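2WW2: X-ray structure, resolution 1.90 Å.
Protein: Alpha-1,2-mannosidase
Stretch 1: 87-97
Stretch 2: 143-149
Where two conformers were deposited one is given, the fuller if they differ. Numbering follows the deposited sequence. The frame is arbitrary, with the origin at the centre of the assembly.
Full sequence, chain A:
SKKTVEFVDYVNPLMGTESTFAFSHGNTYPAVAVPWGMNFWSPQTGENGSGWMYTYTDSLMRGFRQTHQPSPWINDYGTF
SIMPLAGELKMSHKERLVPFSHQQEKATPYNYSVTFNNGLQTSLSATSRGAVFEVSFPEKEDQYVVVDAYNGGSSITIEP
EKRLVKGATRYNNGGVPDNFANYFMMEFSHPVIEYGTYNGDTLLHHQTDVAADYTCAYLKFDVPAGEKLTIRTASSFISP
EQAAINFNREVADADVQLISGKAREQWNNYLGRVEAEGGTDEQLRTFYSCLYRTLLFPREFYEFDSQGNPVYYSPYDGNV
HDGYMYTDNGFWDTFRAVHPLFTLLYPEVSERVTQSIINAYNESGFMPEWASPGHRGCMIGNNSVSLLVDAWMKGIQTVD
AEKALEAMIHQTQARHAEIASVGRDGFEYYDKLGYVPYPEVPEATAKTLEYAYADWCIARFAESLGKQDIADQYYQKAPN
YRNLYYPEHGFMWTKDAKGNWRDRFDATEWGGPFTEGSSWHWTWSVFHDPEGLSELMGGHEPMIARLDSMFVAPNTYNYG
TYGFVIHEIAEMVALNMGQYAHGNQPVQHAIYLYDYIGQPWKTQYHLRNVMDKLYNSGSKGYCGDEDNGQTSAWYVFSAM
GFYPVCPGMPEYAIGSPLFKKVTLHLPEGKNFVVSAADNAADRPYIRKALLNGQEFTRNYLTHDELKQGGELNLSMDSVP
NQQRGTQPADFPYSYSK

Stretch 1, residues 87-97: GELKMSHKERL
Stretch 2 143-149: QYVVVDA

At the apolar centre of the contact, Val146 (chi1 t) packs against Leu89, Met91 and the aliphatic part of Arg96. Its CG2 lies 3.8 Å from Leu89 CD1 and 4.3 Å from Met91 SD, while Val146 CG1 is 4.0 Å from Arg96 CD. The carbonyl of Lys90 also abuts this valine, with Lys90 O 3.6 Å from Val146 CG2, and finds no hydrogen-bond partner.

Stretch 2 is a strand from Gln143 to about Asp148, so its side chains alternate: Tyr144, Val146 and Asp148 point toward stretch 1, whereas Gln143, Val145 and Val147 point away. Stretch 1 has no regular secondary structure, but Gly87 to His93 run in the same direction as the strand. CA atoms pair at 6.6 Å (Gly87 with Gln143), 6.9 Å (Leu89 with Tyr144), 6.7 Å (Met91 with Val146) and 7.7 Å (His93 with Asp148). No backbone hydrogen bonds link the stretches; side chains fill the gap.

Toward the start of both stretches, Leu89 (t, p) covers one face of the Tyr144 ring (chi1 m, chi2 -86°). Leu89 CB sits 3.9 Å from the Tyr144 ring centroid, 14° off the normal, a CH-pi contact. The ring edge meets the backbone, Tyr144 CE2 lying 3.3 Å from Gly87 O. A water accepts from Leu89 N at 3.0 Å and has a weak hydrogen bond with Tyr144 OH at 3.4 Å.

At the polar edge, stretch 1 turns after Met91 (phi/psi -93/-57): Glu95 N and Arg96 N donate to Ser92 O at 2.9 and 3.0 Å. This brings Arg96 (m, t, chi3 -37°, chi4 -96°) back toward the strand, where its guanidinium edge forms a salt bridge with Asp148 (chi1 t, chi2 -34°). Arg96 NH1 and NH2 donate to Asp148 OD2 at 2.9 and 3.2 Å; NH1 also donates to Met91 O at 2.8 Å.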

ATOM      1  N   GLY A  87       1.776 -52.453   8.756  1.00 11.46           N
ATOM      2  CA  GLY A  87       3.026 -52.777   8.096  1.00 12.94           C
ATOM      3  C   GLY A  87       4.229 -52.569   8.977  1.00 13.44           C
ATOM      4  O   GLY A  87       4.529 -53.397   9.821  1.00 15.20           O
ATOM      5  N   GLU A  88       4.915 -51.452   8.802  1.00 13.88           N
ATOM      6  CA  GLU A  88       6.172 -51.218   9.501  0.50 13.59           C
ATOM      7  C   GLU A  88       5.992 -50.424  10.795  1.00 13.32           C
ATOM      8  O   GLU A  88       5.354 -49.390  10.813  1.00 13.65           O
ATOM      9  CB  GLU A  88       7.163 -50.513   8.572  0.50 13.96           C
ATOM     10  CG  GLU A  88       7.837 -51.447   7.571  0.50 13.61           C
ATOM     11  N   LEU A  89       6.559 -50.929  11.882  1.00 12.52           N
ATOM     12  CA  LEU A  89       6.487 -50.254  13.164  1.00 11.73           C
ATOM     13  C   LEU A  89       7.435 -49.062  13.171  1.00 11.71           C
ATOM     14  O   LEU A  89       8.586 -49.197  12.776  1.00 11.37           O
ATOM     15  CB  LEU A  89       6.911 -51.214  14.278  1.00 11.53           C
ATOM     16  CG  LEU A  89       6.978 -50.631  15.697  1.00 10.37           C
ATOM     17  CD1 LEU A  89       5.598 -50.142  16.147  1.00  9.47           C
ATOM     18  CD2 LEU A  89       7.535 -51.680  16.671  1.00  9.74           C
ATOM     19  N   LYS A  90       6.962 -47.904  13.621  1.00 11.57           N
ATOM     20  CA  LYS A  90       7.840 -46.743  13.815  1.00 12.67           C
ATOM     21  C   LYS A  90       7.483 -46.139  15.162  1.00 12.10           C
ATOM     22  O   LYS A  90       6.301 -45.932  15.421  1.00 12.15           O
ATOM     23  CB  LYS A  90       7.597 -45.703  12.720  1.00 13.58           C
ATOM     24  CG  LYS A  90       7.950 -46.193  11.310  1.00 16.86           C
ATOM     25  CD  LYS A  90       9.453 -46.408  11.187  1.00 21.89           C
ATOM     26  CE  LYS A  90       9.831 -46.858   9.765  1.00 25.89           C
ATOM     27  NZ  LYS A  90      11.298 -47.043   9.660  1.00 27.51           N
ATOM     28  N   MET A  91       8.473 -45.881  16.024  1.00 11.27           N
ATOM     29  CA  MET A  91       8.176 -45.437  17.390  1.00 11.07           C
ATOM     30  C   MET A  91       8.164 -43.919  17.536  1.00 10.21           C
ATOM     31  O   MET A  91       7.188 -43.349  18.004  1.00 10.59           O
ATOM     32  CB  MET A  91       9.179 -46.022  18.414  1.00 10.47           C
ATOM     33  CG  MET A  91       9.233 -47.553  18.423  1.00 12.38           C
ATOM     34  SD  MET A  91       7.600 -48.274  18.686  1.00 13.40           S
ATOM     35  CE  MET A  91       7.271 -47.778  20.366  1.00 13.11           C
ATOM     36  N   SER A  92       9.269 -43.280  17.173  1.00  9.73           N
ATOM     37  CA  SER A  92       9.437 -41.843  17.394  1.00  9.67           C
ATOM     38  C   SER A  92       8.490 -41.009  16.541  1.00  9.42           C
ATOM     39  O   SER A  92       8.217 -41.346  15.382  1.00  9.83           O
ATOM     40  CB  SER A  92      10.880 -41.424  17.108  1.00  9.75           C
ATOM     41  OG  SER A  92      11.011 -40.007  17.193  1.00 11.22           O
ATOM     42  N   HIS A  93       7.978 -39.926  17.115  1.00  9.20           N
ATOM     43  CA  HIS A  93       7.161 -38.996  16.339  1.00  9.85           C
ATOM     44  C   HIS A  93       7.884 -38.508  15.066  1.00 10.70           C
ATOM     45  O   HIS A  93       7.240 -38.145  14.088  1.00 10.99           O
ATOM     46  CB  HIS A  93       6.740 -37.799  17.203  1.00  8.85           C
ATOM     47  CG  HIS A  93       7.843 -36.807  17.447  1.00  9.16           C
ATOM     48  ND1 HIS A  93       8.790 -36.965  18.440  1.00 12.05           N
ATOM     49  CD2 HIS A  93       8.156 -35.652  16.814  1.00  6.93           C
ATOM     50  CE1 HIS A  93       9.621 -35.932  18.431  1.00  6.70           C
ATOM     51  NE2 HIS A  93       9.263 -35.126  17.446  1.00 10.79           N
ATOM     52  N   LYS A  94       9.221 -38.502  15.089  1.00 11.91           N
ATOM     53  CA  LYS A  94      10.016 -38.049  13.944  1.00 12.70           C
ATOM     54  C   LYS A  94       9.900 -39.000  12.777  1.00 12.73           C
ATOM     55  O   LYS A  94      10.140 -38.605  11.646  1.00 12.55           O
ATOM     56  CB  LYS A  94      11.493 -37.945  14.326  1.00 13.37           C
ATOM     57  CG  LYS A  94      11.771 -36.990  15.480  1.00 16.05           C
ATOM     58  CD  LYS A  94      12.246 -35.640  14.974  1.00 20.91           C
ATOM     59  CE  LYS A  94      12.849 -34.813  16.106  1.00 24.02           C
ATOM     60  NZ  LYS A  94      13.115 -33.411  15.657  1.00 28.35           N
ATOM     61  N   GLU A  95       9.542 -40.251  13.057  1.00 13.01           N
ATOM     62  CA  GLU A  95       9.477 -41.300  12.049  1.00 13.96           C
ATOM     63  C   GLU A  95       8.069 -41.840  11.745  1.00 13.20           C
ATOM     64  O   GLU A  95       7.909 -42.574  10.770  1.00 12.64           O
ATOM     65  CB  GLU A  95      10.351 -42.488  12.460  1.00 14.58           C
ATOM     66  CG  GLU A  95      11.820 -42.184  12.431  1.00 20.87           C
ATOM     67  CD  GLU A  95      12.630 -43.448  12.473  1.00 27.21           C
ATOM     68  OE1 GLU A  95      12.724 -44.046  13.562  1.00 29.38           O
ATOM     69  OE2 GLU A  95      13.149 -43.856  11.408  1.00 31.62           O
ATOM     70  N   ARG A  96       7.076 -41.521  12.580  1.00 12.76           N
ATOM     71  CA  ARG A  96       5.701 -41.951  12.346  1.00 13.17           C
ATOM     72  C   ARG A  96       5.057 -40.961  11.420  1.00 13.00           C
ATOM     73  O   ARG A  96       4.532 -39.938  11.866  1.00 14.34           O
ATOM     74  CB  ARG A  96       4.847 -41.979  13.629  1.00 13.69           C
ATOM     75  CG  ARG A  96       5.195 -43.038  14.613  1.00 14.01           C
ATOM     76  CD  ARG A  96       4.154 -43.137  15.753  1.00 10.86           C
ATOM     77  NE  ARG A  96       3.613 -41.850  16.175  1.00  9.61           N
ATOM     78  CZ  ARG A  96       4.045 -41.132  17.211  1.00  9.92           C
ATOM     79  NH1 ARG A  96       5.070 -41.553  17.968  1.00  8.46           N
ATOM     80  NH2 ARG A  96       3.446 -39.980  17.493  1.00  8.39           N
ATOM     81  N   LEU A  97       5.107 -41.246  10.136  1.00 12.12           N
ATOM     82  CA  LEU A  97       4.607 -40.328   9.132  1.00 13.03           C
ATOM     83  C   LEU A  97       3.826 -41.152   8.140  1.00 12.56           C
ATOM     84  O   LEU A  97       4.419 -41.845   7.333  1.00 14.18           O
ATOM     85  CB  LEU A  97       5.775 -39.685   8.380  1.00 13.04           C
ATOM     86  CG  LEU A  97       6.598 -38.567   9.015  1.00 15.67           C
ATOM     87  CD1 LEU A  97       5.748 -37.424   9.498  1.00 15.67           C
ATOM     88  CD2 LEU A  97       7.467 -39.131  10.117  1.00 21.53           C
ATOM     89  N   GLN A 143      -0.122 -55.358  12.353  1.00  8.77           N
ATOM     90  CA  GLN A 143      -1.086 -54.458  12.968  1.00  7.91           C
ATOM     91  C   GLN A 143      -0.504 -53.916  14.270  1.00  8.22           C
ATOM     92  O   GLN A 143      -0.265 -54.681  15.201  1.00  8.00           O
ATOM     93  CB  GLN A 143      -2.371 -55.231  13.303  1.00  7.77           C
ATOM     94  CG  GLN A 143      -3.026 -55.962  12.123  1.00  7.56           C
ATOM     95  CD  GLN A 143      -4.246 -56.775  12.561  1.00  8.61           C
ATOM     96  OE1 GLN A 143      -4.519 -56.887  13.751  1.00  9.03           O
ATOM     97  NE2 GLN A 143      -4.971 -57.366  11.592  1.00  9.93           N
ATOM     98  N   TYR A 144      -0.290 -52.610  14.345  1.00  7.62           N
ATOM     99  CA  TYR A 144       0.224 -52.001  15.567  1.00  7.53           C
ATOM    100  C   TYR A 144      -0.598 -50.820  16.038  1.00  7.37           C
ATOM    101  O   TYR A 144      -1.281 -50.177  15.263  1.00  6.68           O
ATOM    102  CB  TYR A 144       1.624 -51.457  15.344  1.00  7.98           C
ATOM    103  CG  TYR A 144       2.645 -52.459  14.869  1.00  9.48           C
ATOM    104  CD1 TYR A 144       3.349 -53.255  15.773  1.00  8.56           C
ATOM    105  CD2 TYR A 144       2.930 -52.582  13.518  1.00  9.43           C
ATOM    106  CE1 TYR A 144       4.304 -54.163  15.327  1.00 11.50           C
ATOM    107  CE2 TYR A 144       3.875 -53.479  13.066  1.00 11.70           C
ATOM    108  CZ  TYR A 144       4.557 -54.263  13.970  1.00 11.99           C
ATOM    109  OH  TYR A 144       5.497 -55.135  13.499  1.00 15.43           O
ATOM    110  N   VAL A 145      -0.479 -50.517  17.323  1.00  7.20           N
ATOM    111  CA  VAL A 145      -0.832 -49.204  17.821  1.00  7.32           C
ATOM    112  C   VAL A 145       0.375 -48.716  18.608  1.00  7.33           C
ATOM    113  O   VAL A 145       0.930 -49.468  19.418  1.00  7.57           O
ATOM    114  CB  VAL A 145      -2.073 -49.275  18.742  1.00  7.34           C
ATOM    115  CG1 VAL A 145      -2.331 -47.910  19.415  1.00  7.54           C
ATOM    116  CG2 VAL A 145      -3.300 -49.794  17.956  1.00  6.61           C
ATOM    117  N   VAL A 146       0.783 -47.469  18.369  1.00  7.56           N
ATOM    118  CA  VAL A 146       1.841 -46.846  19.145  1.00  7.07           C
ATOM    119  C   VAL A 146       1.220 -45.806  20.061  1.00  7.49           C
ATOM    120  O   VAL A 146       0.386 -44.992  19.622  1.00  6.39           O
ATOM    121  CB  VAL A 146       2.889 -46.150  18.258  1.00  7.47           C
ATOM    122  CG1 VAL A 146       3.861 -45.299  19.115  1.00  7.87           C
ATOM    123  CG2 VAL A 146       3.646 -47.186  17.421  1.00  7.60           C
ATOM    124  N   VAL A 147       1.654 -45.829  21.319  1.00  6.82           N
ATOM    125  CA  VAL A 147       1.263 -44.837  22.291  1.00  7.12           C
ATOM    126  C   VAL A 147       2.496 -43.963  22.562  1.00  7.89           C
ATOM    127  O   VAL A 147       3.588 -44.469  22.816  1.00  7.34           O
ATOM    128  CB  VAL A 147       0.770 -45.480  23.592  1.00  6.81           C
ATOM    129  CG1 VAL A 147       0.476 -44.431  24.627  1.00  6.91           C
ATOM    130  CG2 VAL A 147      -0.505 -46.340  23.339  1.00  7.10           C
ATOM    131  N   ASP A 148       2.316 -42.652  22.469  1.00  7.79           N
ATOM    132  CA  ASP A 148       3.421 -41.707  22.559  1.00  7.48           C
ATOM    133  C   ASP A 148       3.079 -40.812  23.738  1.00  7.96           C
ATOM    134  O   ASP A 148       2.080 -40.093  23.710  1.00  7.18           O
ATOM    135  CB  ASP A 148       3.531 -40.936  21.231  1.00  7.86           C
ATOM    136  CG  ASP A 148       4.630 -39.877  21.236  1.00  8.78           C
ATOM    137  OD1 ASP A 148       4.876 -39.259  22.296  1.00  7.61           O
ATOM    138  OD2 ASP A 148       5.246 -39.664  20.165  1.00 10.06           O
ATOM    139  N   ALA A 149       3.887 -40.890  24.802  1.00  7.09           N
ATOM    140  CA  ALA A 149       3.588 -40.157  26.026  1.00  7.19           C
ATOM    141  C   ALA A 149       4.332 -38.823  26.090  1.00  7.31           C
ATOM    142  O   ALA A 149       4.363 -38.168  27.138  1.00  7.63           O
ATOM    143  CB  ALA A 149       3.887 -41.041  27.287  1.00  6.83           C
TER
HETATM  144  O   HOH W   1       7.903 -53.602  11.588  1.00 15.88           O